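Long-range contacts in uncharacterized protein (PDB 4MJG), which is of unknown function but belongs to the DUF4853 family, is probably a bacterial lipoprotein, and folds around an antiparallel beta sheet: residues E43-G48 against V176-T181; P73-E78 against D126-R131; D104-I109 against E120-E125. One frame throughout, in Å; residues are numbered along the deposited sequence.

Interaction 1: E43-G48 against V176-T181; sequences ELTVMG and VPTLTT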
# COMPACT_ATOMS: atom_id res chain seq x y z
N GLU A 43 2.65 2.81 16.11
CA GLU A 43 1.38 2.63 15.43
C GLU A 43 1.35 3.32 14.08
O GLU A 43 2.14 4.23 13.82
CB GLU A 43 0.26 3.20 16.31
CG GLU A 43 0.47 4.65 16.75
CD GLU A 43 -0.51 5.12 17.82
OE1 GLU A 43 -1.09 4.27 18.54
OE2 GLU A 43 -0.69 6.35 17.95
N LEU A 44 0.42 2.89 13.23
CA LEU A 44 0.19 3.53 11.94
C LEU A 44 -1.00 4.48 12.02
O LEU A 44 -1.99 4.20 12.69
CB LEU A 44 -0.10 2.48 10.87
CG LEU A 44 1.01 1.51 10.48
CD1 LEU A 44 0.47 0.44 9.55
CD2 LEU A 44 2.17 2.23 9.83
N THR A 45 -0.90 5.61 11.33
CA THR A 45 -2.01 6.54 11.14
C THR A 45 -2.57 6.30 9.74
O THR A 45 -1.81 6.16 8.79
CB THR A 45 -1.54 7.99 11.25
OG1 THR A 45 -0.88 8.19 12.50
CG2 THR A 45 -2.71 8.96 11.15
N VAL A 46 -3.89 6.25 9.60
CA VAL A 46 -4.50 6.02 8.29
C VAL A 46 -4.66 7.35 7.56
O VAL A 46 -5.54 8.15 7.89
CB VAL A 46 -5.86 5.29 8.41
CG1 VAL A 46 -6.42 4.99 7.03
CG2 VAL A 46 -5.69 4.00 9.21
N MSE A 47 -3.80 7.56 6.57
CA MSE A 47 -3.71 8.82 5.84
C MSE A 47 -4.71 8.88 4.71
O MSE A 47 -5.22 9.95 4.38
CB MSE A 47 -2.32 8.97 5.22
CG MSE A 47 -1.63 10.29 5.57
SE MSE A 47 -2.53 11.78 4.66
CE MSE A 47 -1.79 11.39 2.87
N GLY A 48 -4.97 7.73 4.09
CA GLY A 48 -5.85 7.66 2.93
C GLY A 48 -6.60 6.35 2.88
O GLY A 48 -6.13 5.32 3.39
N VAL A 176 -7.30 11.75 14.41
CA VAL A 176 -7.05 10.87 13.28
C VAL A 176 -7.23 9.42 13.70
O VAL A 176 -7.07 9.09 14.88
CB VAL A 176 -5.64 11.08 12.70
CG1 VAL A 176 -5.45 12.53 12.27
CG2 VAL A 176 -4.55 10.67 13.68
N PRO A 177 -7.57 8.55 12.74
CA PRO A 177 -7.68 7.14 13.03
C PRO A 177 -6.32 6.45 13.02
O PRO A 177 -5.51 6.69 12.12
CB PRO A 177 -8.56 6.62 11.90
CG PRO A 177 -8.29 7.54 10.77
CD PRO A 177 -7.98 8.87 11.36
N THR A 178 -6.08 5.60 14.01
CA THR A 178 -4.81 4.91 14.15
C THR A 178 -5.02 3.40 14.24
O THR A 178 -6.09 2.93 14.61
CB THR A 178 -4.07 5.37 15.42
OG1 THR A 178 -4.86 5.09 16.57
CG2 THR A 178 -3.78 6.86 15.36
N LEU A 179 -3.97 2.65 13.89
CA LEU A 179 -3.98 1.20 13.98
C LEU A 179 -2.96 0.74 15.00
O LEU A 179 -1.80 1.15 14.95
CB LEU A 179 -3.65 0.59 12.62
CG LEU A 179 -4.60 0.94 11.48
CD1 LEU A 179 -4.06 0.40 10.16
CD2 LEU A 179 -5.99 0.40 11.74
N THR A 180 -3.39 -0.12 15.92
CA THR A 180 -2.48 -0.70 16.91
C THR A 180 -2.70 -2.21 17.00
O THR A 180 -3.83 -2.70 16.83
CB THR A 180 -2.65 -0.04 18.30
OG1 THR A 180 -4.03 0.28 18.53
CG2 THR A 180 -1.83 1.24 18.38
N THR A 181 -1.62 -2.92 17.29
CA THR A 181 -1.61 -4.39 17.25
C THR A 181 -2.54 -5.01 18.30
O THR A 181 -2.74 -4.44 19.38
CB THR A 181 -0.18 -4.93 17.47
OG1 THR A 181 0.34 -4.44 18.70
CG2 THR A 181 0.74 -4.51 16.32

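Interaction 2: P73-E78 against D126-R131; sequences PSMSFE and DSIAVR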
# COMPACT_ATOMS: atom_id res chain seq x y z
N PRO A 73 5.89 6.86 12.24
CA PRO A 73 6.90 7.88 12.53
C PRO A 73 8.21 7.62 11.77
O PRO A 73 8.43 6.51 11.28
CB PRO A 73 7.10 7.76 14.05
CG PRO A 73 5.84 7.10 14.54
CD PRO A 73 5.44 6.16 13.45
N SER A 74 9.05 8.64 11.69
CA SER A 74 10.22 8.60 10.79
C SER A 74 11.35 7.72 11.32
O SER A 74 11.44 7.45 12.52
CB SER A 74 10.75 10.01 10.52
OG SER A 74 11.66 9.99 9.43
N MSE A 75 12.20 7.28 10.40
CA MSE A 75 13.44 6.58 10.72
C MSE A 75 14.41 6.94 9.63
O MSE A 75 14.00 7.36 8.55
CB MSE A 75 13.20 5.07 10.86
CG MSE A 75 13.38 4.26 9.57
SE MSE A 75 12.34 2.59 9.67
CE MSE A 75 13.67 1.45 10.55
N SER A 76 15.70 6.80 9.90
CA SER A 76 16.71 7.14 8.90
C SER A 76 16.51 6.28 7.65
O SER A 76 16.15 5.11 7.76
CB SER A 76 18.13 6.95 9.45
OG SER A 76 18.48 5.58 9.53
N PHE A 77 16.72 6.87 6.48
CA PHE A 77 16.51 6.15 5.22
C PHE A 77 17.32 4.86 5.15
O PHE A 77 16.83 3.83 4.70
CB PHE A 77 16.83 7.04 4.02
CG PHE A 77 16.48 6.41 2.71
CD1 PHE A 77 15.17 6.41 2.26
CD2 PHE A 77 17.46 5.80 1.93
CE1 PHE A 77 14.83 5.81 1.06
CE2 PHE A 77 17.13 5.20 0.73
CZ PHE A 77 15.81 5.21 0.29
N GLU A 78 18.57 4.94 5.59
CA GLU A 78 19.46 3.77 5.66
C GLU A 78 18.84 2.62 6.47
O GLU A 78 18.95 1.44 6.08
CB GLU A 78 20.80 4.21 6.28
CG GLU A 78 21.93 3.19 6.16
CD GLU A 78 22.90 3.26 7.32
OE1 GLU A 78 23.27 4.39 7.70
OE2 GLU A 78 23.30 2.20 7.85
N ASP A 126 9.53 13.92 8.38
CA ASP A 126 8.38 13.85 9.27
C ASP A 126 7.91 12.43 9.56
O ASP A 126 7.59 12.09 10.70
CB ASP A 126 7.20 14.66 8.70
CG ASP A 126 7.43 16.16 8.76
OD1 ASP A 126 8.60 16.59 8.68
OD2 ASP A 126 6.44 16.91 8.87
N SER A 127 7.86 11.59 8.52
CA SER A 127 7.21 10.29 8.62
C SER A 127 7.56 9.35 7.47
O SER A 127 8.32 9.70 6.57
CB SER A 127 5.70 10.50 8.65
OG SER A 127 5.25 10.92 7.38
N ILE A 128 6.99 8.14 7.52
CA ILE A 128 7.12 7.15 6.46
C ILE A 128 5.75 6.69 5.98
O ILE A 128 5.01 6.05 6.72
CB ILE A 128 7.92 5.91 6.92
CG1 ILE A 128 9.36 6.30 7.25
CG2 ILE A 128 7.91 4.83 5.84
CD1 ILE A 128 10.04 5.32 8.17
N ALA A 129 5.43 7.01 4.73
CA ALA A 129 4.14 6.66 4.16
C ALA A 129 4.23 5.34 3.40
O ALA A 129 5.14 5.14 2.59
CB ALA A 129 3.66 7.78 3.24
N VAL A 130 3.29 4.44 3.65
CA VAL A 130 3.23 3.15 2.95
C VAL A 130 1.98 3.13 2.08
O VAL A 130 0.86 3.21 2.59
CB VAL A 130 3.20 1.98 3.94
CG1 VAL A 130 3.29 0.66 3.19
CG2 VAL A 130 4.34 2.09 4.93
N ARG A 131 2.19 3.05 0.77
CA ARG A 131 1.11 3.14 -0.21
C ARG A 131 1.22 1.95 -1.18
O ARG A 131 2.31 1.48 -1.49
CB ARG A 131 1.19 4.49 -0.94
CG ARG A 131 0.26 4.63 -2.15
CD ARG A 131 0.12 6.09 -2.57
NE ARG A 131 -0.63 6.24 -3.82
CZ ARG A 131 -0.15 5.99 -5.04
NH1 ARG A 131 1.10 5.55 -5.21
NH2 ARG A 131 -0.92 6.18 -6.11

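Interaction 3: D104-I109 against E120-E125; sequences DATRGI and EFKFSE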
# COMPACT_ATOMS: atom_id res chain seq x y z
N ASP A 104 10.06 17.22 -3.20
CA ASP A 104 9.26 17.32 -1.97
C ASP A 104 9.99 16.88 -0.70
O ASP A 104 9.38 16.77 0.36
CB ASP A 104 7.99 16.47 -2.09
CG ASP A 104 7.24 16.71 -3.39
OD1 ASP A 104 7.15 17.88 -3.83
OD2 ASP A 104 6.74 15.72 -3.97
N ALA A 105 11.29 16.60 -0.82
CA ALA A 105 12.08 16.02 0.27
C ALA A 105 11.60 14.60 0.64
O ALA A 105 11.66 14.21 1.81
CB ALA A 105 12.08 16.93 1.49
N THR A 106 11.14 13.85 -0.35
CA THR A 106 10.72 12.46 -0.12
C THR A 106 11.56 11.51 -0.97
O THR A 106 11.94 11.84 -2.09
CB THR A 106 9.23 12.23 -0.47
OG1 THR A 106 9.04 12.35 -1.88
CG2 THR A 106 8.34 13.24 0.26
N ARG A 107 11.84 10.33 -0.42
CA ARG A 107 12.60 9.30 -1.14
C ARG A 107 11.89 7.98 -0.99
O ARG A 107 11.54 7.58 0.12
CB ARG A 107 14.01 9.17 -0.58
CG ARG A 107 14.97 8.43 -1.50
CD ARG A 107 16.37 8.38 -0.92
NE ARG A 107 17.29 7.64 -1.77
CZ ARG A 107 18.55 7.39 -1.45
NH1 ARG A 107 19.07 7.80 -0.30
NH2 ARG A 107 19.31 6.70 -2.30
N GLY A 108 11.71 7.29 -2.12
CA GLY A 108 10.90 6.09 -2.15
C GLY A 108 11.67 4.79 -2.24
O GLY A 108 12.75 4.73 -2.84
N ILE A 109 11.12 3.75 -1.63
CA ILE A 109 11.53 2.37 -1.88
C ILE A 109 10.29 1.63 -2.37
O ILE A 109 9.23 1.72 -1.76
CB ILE A 109 12.08 1.68 -0.63
CG1 ILE A 109 13.30 2.44 -0.10
CG2 ILE A 109 12.46 0.23 -0.94
CD1 ILE A 109 13.75 1.98 1.27
N GLU A 120 4.92 1.03 -2.09
CA GLU A 120 5.91 2.08 -1.93
C GLU A 120 6.03 2.59 -0.50
O GLU A 120 5.04 2.99 0.12
CB GLU A 120 5.61 3.26 -2.86
CG GLU A 120 6.63 4.38 -2.73
CD GLU A 120 6.67 5.28 -3.95
OE1 GLU A 120 5.58 5.65 -4.44
OE2 GLU A 120 7.79 5.63 -4.40
N PHE A 121 7.25 2.58 0.02
CA PHE A 121 7.57 3.19 1.30
C PHE A 121 8.18 4.55 1.01
O PHE A 121 9.31 4.61 0.51
CB PHE A 121 8.56 2.32 2.06
CG PHE A 121 8.10 0.90 2.28
CD1 PHE A 121 8.27 -0.06 1.30
CD2 PHE A 121 7.50 0.53 3.48
CE1 PHE A 121 7.84 -1.36 1.50
CE2 PHE A 121 7.08 -0.77 3.69
CZ PHE A 121 7.25 -1.72 2.69
N LYS A 122 7.45 5.62 1.29
CA LYS A 122 7.96 6.98 1.07
C LYS A 122 8.59 7.57 2.33
O LYS A 122 7.90 7.96 3.27
CB LYS A 122 6.86 7.91 0.54
CG LYS A 122 7.02 8.26 -0.93
CD LYS A 122 6.11 9.41 -1.36
CE LYS A 122 6.59 10.03 -2.67
NZ LYS A 122 6.72 9.04 -3.77
N PHE A 123 9.92 7.65 2.33
CA PHE A 123 10.63 8.31 3.41
C PHE A 123 10.48 9.82 3.33
O PHE A 123 10.46 10.40 2.24
CB PHE A 123 12.13 7.96 3.39
CG PHE A 123 12.98 8.90 4.19
CD1 PHE A 123 13.14 8.71 5.56
CD2 PHE A 123 13.60 9.98 3.59
CE1 PHE A 123 13.92 9.57 6.31
CE2 PHE A 123 14.38 10.85 4.33
CZ PHE A 123 14.54 10.65 5.69
N SER A 124 10.35 10.45 4.50
CA SER A 124 10.53 11.89 4.65
C SER A 124 10.97 12.14 6.08
O SER A 124 10.93 11.23 6.91
CB SER A 124 9.24 12.66 4.31
OG SER A 124 8.38 12.74 5.43
N GLU A 125 11.38 13.37 6.38
CA GLU A 125 11.87 13.69 7.72
C GLU A 125 10.76 13.58 8.77
O GLU A 125 11.01 13.18 9.91
CB GLU A 125 12.52 15.08 7.72
CG GLU A 125 13.89 15.12 7.06
CD GLU A 125 14.95 14.39 7.87
OE1 GLU A 125 15.09 14.67 9.08
OE2 GLU A 125 15.65 13.53 7.30

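Interaction 1: E43-G48 against V176-T181
E43 lies alongside T180, the two side chains pointing the same way, and its path shows how a polar residue can edge a pair of strands. Its CB rests 3.2 Å from L179 O and 3.5 Å from T180 CG2. The first torsion sets CG between the backbone N and the carbonyl carbon (chi1 54°), and the second carries CD onward in an extended line (chi2 -170°), past the T180 methyl. At the tip the carboxylate divides its neighbours: OE1 lies 3.1 Å from T180 CG2, whereas OE2 approaches T178 CG2 at 4.1 Å and makes a weak hydrogen bond to S166 OG on the adjoining strand. T178 OG1 makes a hydrogen bond with T164 OG1 of the same strand 161-166.

The two segments are antiparallel neighbours in the central sheet, where strand 176-181 fits between 44-55 and 161-166. L44 and L179 form a hydrogen-bonded pair: L179 N donates to L44 O at 2.8 Å, while the return bond from L44 N to L179 O is weak. Two residues on, V46 N donates to P177 O at 3.0 Å in a nearly straight bond (N-H...O 175°).

L44 and L179 share one face of the sheet and both touch M161. V46 CG2 comes across the L179 side chain, 4.0 Å from its CG. T45 and T178 are a non-hydrogen-bonded pair on the other face, where the T45 methyl, CG2, meets V176 CG2 at 3.6 Å.

Interaction 2: P73-E78 against D126-R131
S74 CB sits over one face of the flat peptide group that joins D126 to S127, almost equally far from its oxygen, carbon and nitrogen; the approach to D126 O is 3.8 Å. A second peptide plane, between S74 and M75, has the terminal methyl of I128 above one face, beside the N-H, with CD1 3.7 Å from M75 N. The same methyl reaches the peptide between P73 and S74 at its oxygen edge, tilted out of the plane, with CD1 3.7 Å from P73 O.

The CD1 methyl of I128 carries most of this contact. It is extended anti to CA (chi2 158°), which carries it out from the strand into the bend of 73-75. There the M75 side chain, a selenomethionine, crosses it: CG is 3.8 Å and SE 3.9 Å from I128 CD1. The apolar cluster widens beyond the two segments, since L80 touches both M75 and I128, and V36 of helix 34-40 also packs on I128.

The polar end of S74 turns to another partner. Its OG stands anti to the backbone N (chi1 -167°) and makes a hydrogen bond with S124 O, tying the bend to the turn that precedes strand 127-133. Two residues later S76 OG caps R79 N. The whole is a strand-to-helix connection at the sheet's end: strand 62-73, antiparallel neighbour of 127-133, ends beside the start of that strand, and the chain bends through 74-76 into helix 77-86 with S76 as N-cap.

Interaction 3: D104-I109 against E120-E125
R107 and F123, and likewise I109 and F121, form hydrogen-bonded pairs in the antiparallel beta hairpin of strands 107-113 and 118-123. Each pair is gripped by two backbone bonds; F121 N to I109 O measures 2.8 Å. I109 O also lies at the edge of the F121 ring, near its plane and 3.7 Å from CD1. Between the pairs, E120 OE2 comes within 3.9 Å of G108 CA.

Toward the open end, T106 and K122 cross. T106 OG1 lies between the backbone N and the carbonyl carbon (chi1 69°), 3.5 Å from K122 CE, while T106 CG2 faces S124 CB at 4.2 Å. D102 OD1 makes a hydrogen bond with T106 OG1. An alanine at T106 would probably leave D102 without this mate and open a gap beside K122 CE and S124 CB.

Farther out, R107 extends to D98, whose backbone O accepts from NE, and V84 of helix 77-86 covers I109 and F121. K122 NZ makes a long salt bridge of 3.6 Å with E120 OE2, an oxygen that Q110 NE2 also holds.

How the interactions relate
From the N terminus, the chain first lays down 43-48, which waits 128 residues for 176-181; interaction 1 therefore closes the widest loop, bringing the last strand beside the first. Inside it, 73-78 meets 126-131, so interaction 2 is nested, and within that loop interaction 3 closes the short hairpin. None cross. All three reach one sheet. Interactions 2 and 3 share a border, because strands 118-123 and 127-133 are neighbours, with A129 O probably bonded to K122 N and R131 O to E120 N. Interaction 1 touches interaction 2 where E43 O packs on P73 CD, but stays about 8 Å from interaction 3 between nearest atoms.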